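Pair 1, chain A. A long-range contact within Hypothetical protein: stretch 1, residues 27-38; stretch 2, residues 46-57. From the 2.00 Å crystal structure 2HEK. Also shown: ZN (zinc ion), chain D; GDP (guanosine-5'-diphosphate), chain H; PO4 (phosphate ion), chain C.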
# COMPACT_ATOMS: atom_id res chain seq x y z
N PRO A 27 16.67 -29.77 10.87
CA PRO A 27 16.06 -28.99 11.98
C PRO A 27 15.51 -27.61 11.56
O PRO A 27 14.55 -27.11 12.16
CB PRO A 27 17.22 -28.81 12.97
CG PRO A 27 18.17 -29.98 12.64
CD PRO A 27 18.10 -30.07 11.13
N PHE A 28 16.10 -27.00 10.53
CA PHE A 28 15.54 -25.74 10.03
C PHE A 28 14.30 -26.01 9.17
O PHE A 28 13.28 -25.31 9.30
CB PHE A 28 16.58 -24.90 9.28
CG PHE A 28 16.14 -23.47 9.05
CD1 PHE A 28 16.51 -22.46 9.95
CD2 PHE A 28 15.38 -23.13 7.94
CE1 PHE A 28 16.08 -21.15 9.76
CE2 PHE A 28 14.98 -21.79 7.72
CZ PHE A 28 15.33 -20.81 8.63
N GLN A 29 14.33 -27.05 8.35
CA GLN A 29 13.15 -27.35 7.51
C GLN A 29 11.91 -27.70 8.35
O GLN A 29 10.78 -27.39 7.97
CB GLN A 29 13.45 -28.46 6.49
CG GLN A 29 14.44 -28.04 5.43
CD GLN A 29 13.81 -27.11 4.38
OE1 GLN A 29 12.66 -27.29 4.01
NE2 GLN A 29 14.57 -26.16 3.88
N ARG A 30 12.11 -28.32 9.51
CA ARG A 30 11.05 -28.56 10.49
C ARG A 30 10.19 -27.30 10.74
O ARG A 30 8.96 -27.37 10.99
CB ARG A 30 11.70 -29.00 11.83
CG ARG A 30 10.71 -29.17 12.98
CD ARG A 30 11.38 -29.56 14.32
NE ARG A 30 10.38 -29.35 15.36
CZ ARG A 30 10.22 -28.20 16.03
NH1 ARG A 30 11.04 -27.18 15.85
NH2 ARG A 30 9.24 -28.10 16.91
N LEU A 31 10.84 -26.14 10.73
CA LEU A 31 10.12 -24.93 11.08
C LEU A 31 9.01 -24.62 10.06
O LEU A 31 8.07 -23.95 10.40
CB LEU A 31 11.09 -23.76 11.21
CG LEU A 31 12.13 -23.87 12.33
CD1 LEU A 31 13.00 -22.65 12.27
CD2 LEU A 31 11.51 -24.02 13.72
N ARG A 32 9.12 -25.14 8.83
CA ARG A 32 8.05 -25.02 7.79
C ARG A 32 6.77 -25.69 8.26
O ARG A 32 5.76 -25.49 7.66
CB ARG A 32 8.44 -25.76 6.50
CG ARG A 32 9.30 -25.00 5.59
CD ARG A 32 9.48 -25.65 4.28
NE ARG A 32 9.45 -24.57 3.31
CZ ARG A 32 10.41 -24.30 2.47
NH1 ARG A 32 11.48 -25.10 2.41
NH2 ARG A 32 10.29 -23.27 1.66
N TYR A 33 6.84 -26.53 9.29
CA TYR A 33 5.67 -27.34 9.71
C TYR A 33 5.15 -26.92 11.10
O TYR A 33 4.42 -27.66 11.79
CB TYR A 33 5.97 -28.85 9.54
CG TYR A 33 6.48 -29.10 8.12
CD1 TYR A 33 5.58 -29.08 7.04
CD2 TYR A 33 7.83 -29.26 7.85
CE1 TYR A 33 6.01 -29.25 5.72
CE2 TYR A 33 8.29 -29.41 6.50
CZ TYR A 33 7.36 -29.41 5.45
OH TYR A 33 7.76 -29.53 4.11
N VAL A 34 5.50 -25.69 11.48
CA VAL A 34 5.08 -25.09 12.75
C VAL A 34 4.58 -23.68 12.44
O VAL A 34 5.38 -22.80 12.14
CB VAL A 34 6.29 -24.96 13.75
CG1 VAL A 34 5.86 -24.26 15.07
CG2 VAL A 34 6.97 -26.33 14.08
N LYS A 35 3.27 -23.46 12.54
CA LYS A 35 2.69 -22.13 12.36
C LYS A 35 3.18 -21.19 13.44
O LYS A 35 3.24 -21.55 14.62
CB LYS A 35 1.15 -22.19 12.40
CG LYS A 35 0.54 -22.80 11.11
CD LYS A 35 -0.99 -22.65 11.09
CE LYS A 35 -1.67 -23.71 10.21
NZ LYS A 35 -1.38 -25.12 10.73
N GLN A 36 3.53 -19.98 13.01
CA GLN A 36 4.03 -18.93 13.87
C GLN A 36 3.06 -18.69 15.01
O GLN A 36 3.48 -18.55 16.17
CB GLN A 36 4.23 -17.66 13.04
CG GLN A 36 4.69 -16.44 13.85
CD GLN A 36 6.18 -16.52 14.23
OE1 GLN A 36 6.93 -17.35 13.71
NE2 GLN A 36 6.60 -15.66 15.16
N LEU A 37 1.76 -18.69 14.71
CA LEU A 37 0.75 -18.33 15.70
C LEU A 37 -0.12 -19.50 16.18
O LEU A 37 -1.18 -19.27 16.75
CB LEU A 37 -0.14 -17.18 15.16
CG LEU A 37 0.51 -15.83 14.87
CD1 LEU A 37 -0.54 -14.80 14.38
CD2 LEU A 37 1.18 -15.26 16.12
N GLY A 38 0.33 -20.73 15.98
CA GLY A 38 -0.32 -21.89 16.56
C GLY A 38 -1.69 -22.07 15.98
O GLY A 38 -1.82 -22.28 14.78
N SER A 46 -6.32 -16.43 7.70
CA SER A 46 -5.13 -16.28 6.83
C SER A 46 -3.80 -16.34 7.64
O SER A 46 -2.73 -16.21 7.05
CB SER A 46 -5.24 -14.99 6.05
OG SER A 46 -6.27 -15.09 5.04
N ALA A 47 -3.88 -16.59 8.96
CA ALA A 47 -2.66 -16.69 9.83
C ALA A 47 -1.96 -18.02 9.61
O ALA A 47 -1.76 -18.78 10.56
CB ALA A 47 -3.02 -16.55 11.34
N GLN A 48 -1.53 -18.26 8.38
CA GLN A 48 -0.94 -19.56 8.01
C GLN A 48 0.59 -19.52 7.96
O GLN A 48 1.21 -20.52 7.68
CB GLN A 48 -1.46 -19.97 6.61
CG GLN A 48 -2.99 -20.11 6.53
CD GLN A 48 -3.45 -21.34 7.24
OE1 GLN A 48 -4.57 -21.42 7.68
NE2 GLN A 48 -2.58 -22.31 7.37
N HIS A 49 1.18 -18.35 8.20
CA HIS A 49 2.64 -18.20 8.09
C HIS A 49 3.36 -19.08 9.13
O HIS A 49 2.80 -19.36 10.24
CB HIS A 49 3.06 -16.74 8.26
CG HIS A 49 2.40 -16.06 9.44
ND1 HIS A 49 3.11 -15.39 10.41
CD2 HIS A 49 1.10 -15.95 9.77
CE1 HIS A 49 2.26 -14.88 11.30
NE2 HIS A 49 1.04 -15.24 10.95
N THR A 50 4.57 -19.54 8.78
CA THR A 50 5.29 -20.47 9.66
C THR A 50 6.58 -19.89 10.21
O THR A 50 7.01 -18.79 9.79
CB THR A 50 5.63 -21.79 8.93
OG1 THR A 50 6.75 -21.58 8.09
CG2 THR A 50 4.47 -22.26 8.06
N ARG A 51 7.17 -20.60 11.19
CA ARG A 51 8.44 -20.16 11.81
C ARG A 51 9.60 -20.11 10.81
O ARG A 51 10.56 -19.33 10.98
CB ARG A 51 8.76 -21.08 13.01
CG ARG A 51 7.75 -20.77 14.12
CD ARG A 51 8.30 -21.01 15.51
NE ARG A 51 7.29 -20.54 16.47
CZ ARG A 51 7.18 -19.29 16.94
NH1 ARG A 51 8.03 -18.32 16.61
NH2 ARG A 51 6.18 -19.02 17.77
N PHE A 52 9.46 -20.88 9.73
CA PHE A 52 10.47 -20.91 8.63
C PHE A 52 10.57 -19.54 7.99
O PHE A 52 11.66 -18.94 7.94
CB PHE A 52 10.09 -21.98 7.60
CG PHE A 52 11.08 -22.14 6.46
CD1 PHE A 52 12.06 -23.12 6.52
CD2 PHE A 52 10.96 -21.37 5.30
CE1 PHE A 52 12.95 -23.31 5.45
CE2 PHE A 52 11.86 -21.51 4.23
CZ PHE A 52 12.89 -22.51 4.32
N GLU A 53 9.46 -19.00 7.52
CA GLU A 53 9.53 -17.68 6.89
C GLU A 53 9.90 -16.59 7.87
O GLU A 53 10.61 -15.64 7.51
CB GLU A 53 8.21 -17.30 6.20
CG GLU A 53 7.69 -18.34 5.19
CD GLU A 53 6.72 -19.34 5.82
OE1 GLU A 53 5.57 -18.96 6.18
OE2 GLU A 53 7.13 -20.52 5.92
N HIS A 54 9.34 -16.67 9.08
CA HIS A 54 9.71 -15.74 10.16
C HIS A 54 11.25 -15.72 10.38
O HIS A 54 11.87 -14.66 10.45
CB HIS A 54 8.99 -16.10 11.48
CG HIS A 54 9.47 -15.32 12.66
ND1 HIS A 54 9.51 -13.94 12.68
CD2 HIS A 54 9.93 -15.73 13.88
CE1 HIS A 54 9.98 -13.53 13.85
NE2 HIS A 54 10.24 -14.60 14.59
N SER A 55 11.87 -16.90 10.45
CA SER A 55 13.34 -16.98 10.66
C SER A 55 14.14 -16.33 9.53
O SER A 55 15.14 -15.66 9.81
CB SER A 55 13.79 -18.44 10.85
OG SER A 55 13.18 -18.99 12.01
N LEU A 56 13.68 -16.47 8.28
CA LEU A 56 14.31 -15.79 7.12
C LEU A 56 14.15 -14.30 7.25
O LEU A 56 15.06 -13.54 6.96
CB LEU A 56 13.66 -16.25 5.79
CG LEU A 56 13.83 -17.71 5.33
CD1 LEU A 56 13.31 -17.94 3.90
CD2 LEU A 56 15.28 -18.05 5.36
N GLY A 57 12.98 -13.88 7.73
CA GLY A 57 12.70 -12.46 7.96
C GLY A 57 13.57 -11.89 9.07
O GLY A 57 14.08 -10.78 8.96
ZN ZN D . 10.97 -15.36 16.60
PB GDP H . 17.62 -23.83 -8.58
O1B GDP H . 16.63 -23.23 -9.55
O2B GDP H . 18.86 -24.26 -9.35
O3B GDP H . 18.03 -22.78 -7.56
O3A GDP H . 16.97 -25.13 -7.85
PA GDP H . 16.33 -25.08 -6.36
O1A GDP H . 17.35 -24.63 -5.33
O2A GDP H . 15.73 -26.40 -5.94
O5' GDP H . 15.16 -23.98 -6.53
C5' GDP H . 14.35 -23.56 -5.44
C4' GDP H . 14.36 -22.04 -5.40
O4' GDP H . 13.30 -21.63 -4.54
C3' GDP H . 15.65 -21.46 -4.84
O3' GDP H . 16.42 -20.76 -5.83
C2' GDP H . 15.22 -20.53 -3.71
O2' GDP H . 15.27 -19.18 -4.16
C1' GDP H . 13.77 -20.91 -3.41
N9 GDP H . 13.62 -21.73 -2.16
C8 GDP H . 12.52 -21.75 -1.38
N7 GDP H . 12.65 -22.58 -0.31
C5 GDP H . 13.88 -23.12 -0.39
C6 GDP H . 14.68 -24.08 0.41
O6 GDP H . 14.23 -24.60 1.43
N1 GDP H . 15.92 -24.38 -0.02
C2 GDP H . 16.47 -23.86 -1.14
N2 GDP H . 17.72 -24.21 -1.50
N3 GDP H . 15.79 -22.98 -1.92
C4 GDP H . 14.52 -22.57 -1.61
P PO4 C . 9.84 -15.90 18.91
O1 PO4 C . 10.83 -17.05 18.94
O2 PO4 C . 9.23 -15.74 17.54
O3 PO4 C . 8.74 -16.19 19.93
O4 PO4 C . 10.51 -14.66 19.37
O HOH W 1 7.58 -22.14 3.84
O HOH W 2 4.98 -21.67 17.26
O HOH W 3 0.79 -18.64 11.98
O HOH W 4 -2.11 -19.68 13.34
O HOH W 5 13.06 -15.69 15.71

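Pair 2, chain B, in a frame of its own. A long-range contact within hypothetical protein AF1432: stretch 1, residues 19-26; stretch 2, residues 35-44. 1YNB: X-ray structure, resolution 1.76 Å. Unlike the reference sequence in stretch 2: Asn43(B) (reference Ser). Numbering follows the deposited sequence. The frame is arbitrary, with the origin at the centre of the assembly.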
# COMPACT_ATOMS: atom_id res chain seq x y z
N SER B 19 0.81 -4.09 -16.63
CA SER B 19 0.78 -5.56 -16.41
C SER B 19 1.84 -5.99 -15.38
O SER B 19 1.76 -7.09 -14.83
CB SER B 19 0.96 -6.35 -17.71
OG SER B 19 2.31 -6.36 -18.13
N LEU B 20 2.83 -5.15 -15.09
CA LEU B 20 3.79 -5.53 -14.07
C LEU B 20 3.16 -5.48 -12.67
O LEU B 20 3.75 -6.04 -11.73
CB LEU B 20 5.03 -4.64 -14.11
CG LEU B 20 5.88 -4.95 -15.36
CD1 LEU B 20 7.00 -3.94 -15.46
CD2 LEU B 20 6.45 -6.36 -15.27
N LYS B 21 2.00 -4.84 -12.53
CA LYS B 21 1.32 -4.82 -11.22
C LYS B 21 0.60 -6.17 -11.10
O LYS B 21 0.12 -6.53 -10.03
CB LYS B 21 0.20 -3.78 -11.11
CG LYS B 21 0.54 -2.35 -11.55
CD LYS B 21 -0.70 -1.43 -11.25
CE LYS B 21 -0.42 0.06 -11.55
NZ LYS B 21 -1.67 0.87 -11.31
N LEU B 22 0.52 -6.89 -12.22
CA LEU B 22 -0.19 -8.16 -12.29
C LEU B 22 0.78 -9.31 -12.56
O LEU B 22 0.37 -10.38 -12.96
CB LEU B 22 -1.19 -8.10 -13.44
CG LEU B 22 -2.15 -6.90 -13.41
CD1 LEU B 22 -2.90 -6.75 -14.75
CD2 LEU B 22 -3.07 -7.08 -12.23
N THR B 23 2.08 -9.08 -12.40
CA THR B 23 3.08 -10.12 -12.62
C THR B 23 3.71 -10.43 -11.25
O THR B 23 4.42 -9.61 -10.67
CB THR B 23 4.20 -9.63 -13.59
OG1 THR B 23 3.63 -9.28 -14.86
CG2 THR B 23 5.23 -10.71 -13.79
N PRO B 24 3.46 -11.62 -10.70
CA PRO B 24 4.08 -11.88 -9.40
C PRO B 24 5.59 -12.04 -9.45
O PRO B 24 6.14 -12.46 -10.48
CB PRO B 24 3.40 -13.19 -8.93
CG PRO B 24 3.11 -13.87 -10.18
CD PRO B 24 2.64 -12.77 -11.15
N ARG B 25 6.25 -11.70 -8.34
CA ARG B 25 7.68 -11.96 -8.18
C ARG B 25 7.58 -13.48 -7.87
O ARG B 25 7.24 -13.88 -6.77
CB ARG B 25 8.21 -11.14 -7.02
CG ARG B 25 8.45 -9.66 -7.53
CD ARG B 25 9.90 -9.59 -8.12
NE ARG B 25 10.86 -9.59 -7.04
CZ ARG B 25 12.19 -9.62 -7.24
NH1 ARG B 25 12.63 -9.66 -8.49
NH2 ARG B 25 13.04 -9.61 -6.23
N SER B 26 7.91 -14.29 -8.88
CA SER B 26 7.71 -15.75 -8.83
C SER B 26 8.43 -16.63 -7.87
O SER B 26 7.89 -17.71 -7.53
CB SER B 26 7.91 -16.34 -10.24
OG SER B 26 9.26 -16.15 -10.64
N LEU B 35 0.03 -14.25 -1.97
CA LEU B 35 -0.18 -13.04 -2.78
C LEU B 35 1.11 -12.33 -2.56
O LEU B 35 1.20 -11.43 -1.71
CB LEU B 35 -1.30 -12.19 -2.19
CG LEU B 35 -2.65 -12.88 -2.35
CD1 LEU B 35 -3.70 -12.16 -1.47
CD2 LEU B 35 -3.05 -12.83 -3.80
N PRO B 36 2.15 -12.75 -3.27
CA PRO B 36 3.44 -12.10 -3.06
C PRO B 36 3.50 -10.72 -3.75
O PRO B 36 2.66 -10.39 -4.54
CB PRO B 36 4.41 -13.07 -3.71
CG PRO B 36 3.64 -13.54 -4.86
CD PRO B 36 2.25 -13.80 -4.31
N GLU B 37 4.58 -9.99 -3.47
CA GLU B 37 4.78 -8.69 -4.13
C GLU B 37 4.75 -8.90 -5.65
O GLU B 37 5.06 -9.99 -6.17
CB GLU B 37 6.16 -8.14 -3.72
CG GLU B 37 7.27 -9.19 -3.73
CD GLU B 37 8.62 -8.64 -4.23
OE1 GLU B 37 9.54 -9.46 -4.46
OE2 GLU B 37 8.75 -7.38 -4.36
N SER B 38 4.42 -7.84 -6.39
CA SER B 38 4.38 -7.89 -7.86
C SER B 38 5.75 -7.36 -8.34
O SER B 38 6.52 -6.76 -7.55
CB SER B 38 3.25 -6.99 -8.41
OG SER B 38 3.50 -5.63 -8.09
N VAL B 39 6.06 -7.59 -9.60
CA VAL B 39 7.33 -7.07 -10.14
C VAL B 39 7.33 -5.53 -10.00
O VAL B 39 8.33 -4.93 -9.61
CB VAL B 39 7.47 -7.49 -11.60
CG1 VAL B 39 8.72 -6.79 -12.24
CG2 VAL B 39 7.65 -9.01 -11.66
N ALA B 40 6.20 -4.90 -10.31
CA ALA B 40 6.02 -3.45 -10.09
C ALA B 40 6.43 -3.00 -8.67
O ALA B 40 7.13 -1.98 -8.50
CB ALA B 40 4.53 -3.06 -10.35
N GLU B 41 5.97 -3.71 -7.62
CA GLU B 41 6.32 -3.36 -6.26
C GLU B 41 7.83 -3.52 -5.98
O GLU B 41 8.44 -2.71 -5.26
CB GLU B 41 5.48 -4.18 -5.27
CG GLU B 41 4.00 -3.72 -5.31
CD GLU B 41 3.05 -4.68 -4.63
OE1 GLU B 41 3.37 -5.89 -4.57
OE2 GLU B 41 1.97 -4.23 -4.19
N HIS B 42 8.43 -4.60 -6.51
CA HIS B 42 9.88 -4.81 -6.37
C HIS B 42 10.64 -3.58 -7.01
O HIS B 42 11.53 -3.02 -6.39
CB HIS B 42 10.30 -6.10 -7.11
CG HIS B 42 11.77 -6.22 -7.36
ND1 HIS B 42 12.70 -6.23 -6.35
CD2 HIS B 42 12.47 -6.32 -8.52
CE1 HIS B 42 13.91 -6.34 -6.86
NE2 HIS B 42 13.80 -6.39 -8.18
N ASN B 43 10.26 -3.20 -8.23
CA ASN B 43 10.92 -2.08 -8.96
C ASN B 43 10.74 -0.76 -8.22
O ASN B 43 11.65 0.10 -8.18
CB ASN B 43 10.32 -1.92 -10.34
CG ASN B 43 10.55 -3.12 -11.22
OD1 ASN B 43 9.74 -3.40 -12.11
ND2 ASN B 43 11.66 -3.82 -11.01
N PHE B 44 9.55 -0.57 -7.67
CA PHE B 44 9.27 0.63 -6.89
C PHE B 44 10.28 0.80 -5.79
O PHE B 44 10.94 1.84 -5.69
CB PHE B 44 7.85 0.55 -6.27
CG PHE B 44 7.57 1.60 -5.21
CD1 PHE B 44 7.35 2.95 -5.58
CD2 PHE B 44 7.56 1.25 -3.85
CE1 PHE B 44 7.12 3.90 -4.61
CE2 PHE B 44 7.32 2.23 -2.86
CZ PHE B 44 7.11 3.57 -3.26
O HOH W 6 11.96 -8.78 -3.67

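A few backbone hydrogen bonds can set a loop against a helix start, while the side chains around them differ or match; pairs 1 and 2 illustrate the principle. Fourteen central residues superpose with an RMSD of 0.6 Å. In each, a single beta bridge, Lys35(A) with Thr50(A) and Pro24(B) with Ser38(B), sits just before a helix, and three backbone hydrogen bonds recur around it. Arg51(A) N donates to Val34(A) O at 3.0 Å, as Val39(B) N does to Thr23(B) O at 2.8 Å. Gln36(A) N reaches His49(A) O at 2.9 Å, matched by Arg25(B) N to Glu37(B) O at 3.0 Å. The third bond differs in quality: Phe52(A) N to Leu31(A) O is weak at 3.4 Å, whereas Ala40(B) N to Leu20(B) O is 3.1 Å and nearly straight.

The matched N-caps, Thr50(A) and Ser38(B), both use a hydroxyl, but Thr50(A) OG1 accepts a weak bond from Phe52(A) N at 3.2 Å, and Ser38(B) OG accepts from Glu41(B) N, also at 3.2 Å. In both, a glutamate accepts from the cap's backbone: Thr50(A) N donates to Glu53(A) OE1 at 2.8 Å, and Ser38(B) N to Glu41(B) OE1 at 2.9 Å; only in pair 2 does the glutamate N donate back to the cap hydroxyl.

Leu31(A) and Leu20(B) match in identity and rotamer (m, t). Their partners differ greatly in size, yet the approach is the same: Leu31(A) CB lies 4.1 Å from Phe52(A) CB, and Leu20(B) CB 4.1 Å from Ala40(B) CB. The Phe52(A) ring extends further, receiving the flat guanidinium of Arg32(A), centres 3.9 Å apart, and the edge of Phe28(A). Arg32(A) also binds the GDP base, its NH2 donating to N7 at 3.2 Å. At the matched site, Lys21(B) CG lies 4.2 Å from Ala40(B) CB, with no ring to stack on.

Val34(A) and Thr23(B) nearly coincide. The former packs CG1 against Arg51(A) CG at 4.1 Å, the latter CG2 against Val39(B) CG2 at 3.6 Å.

Both histidines, His54(A) and His42(B), point toward the first stretch and carry a polar group over one ring face. In pair 1 it is the amide of Gln36(A); in pair 2 the guanidinium of Arg25(B) lies flat on the ring, centres 3.4 Å apart and planes at 3°. The arginine is held in place by a salt bridge, Arg25(B) NE to Glu37(B) OE1 at 2.9 Å. One backbone scaffold thus accommodates either an amide or a charged stack.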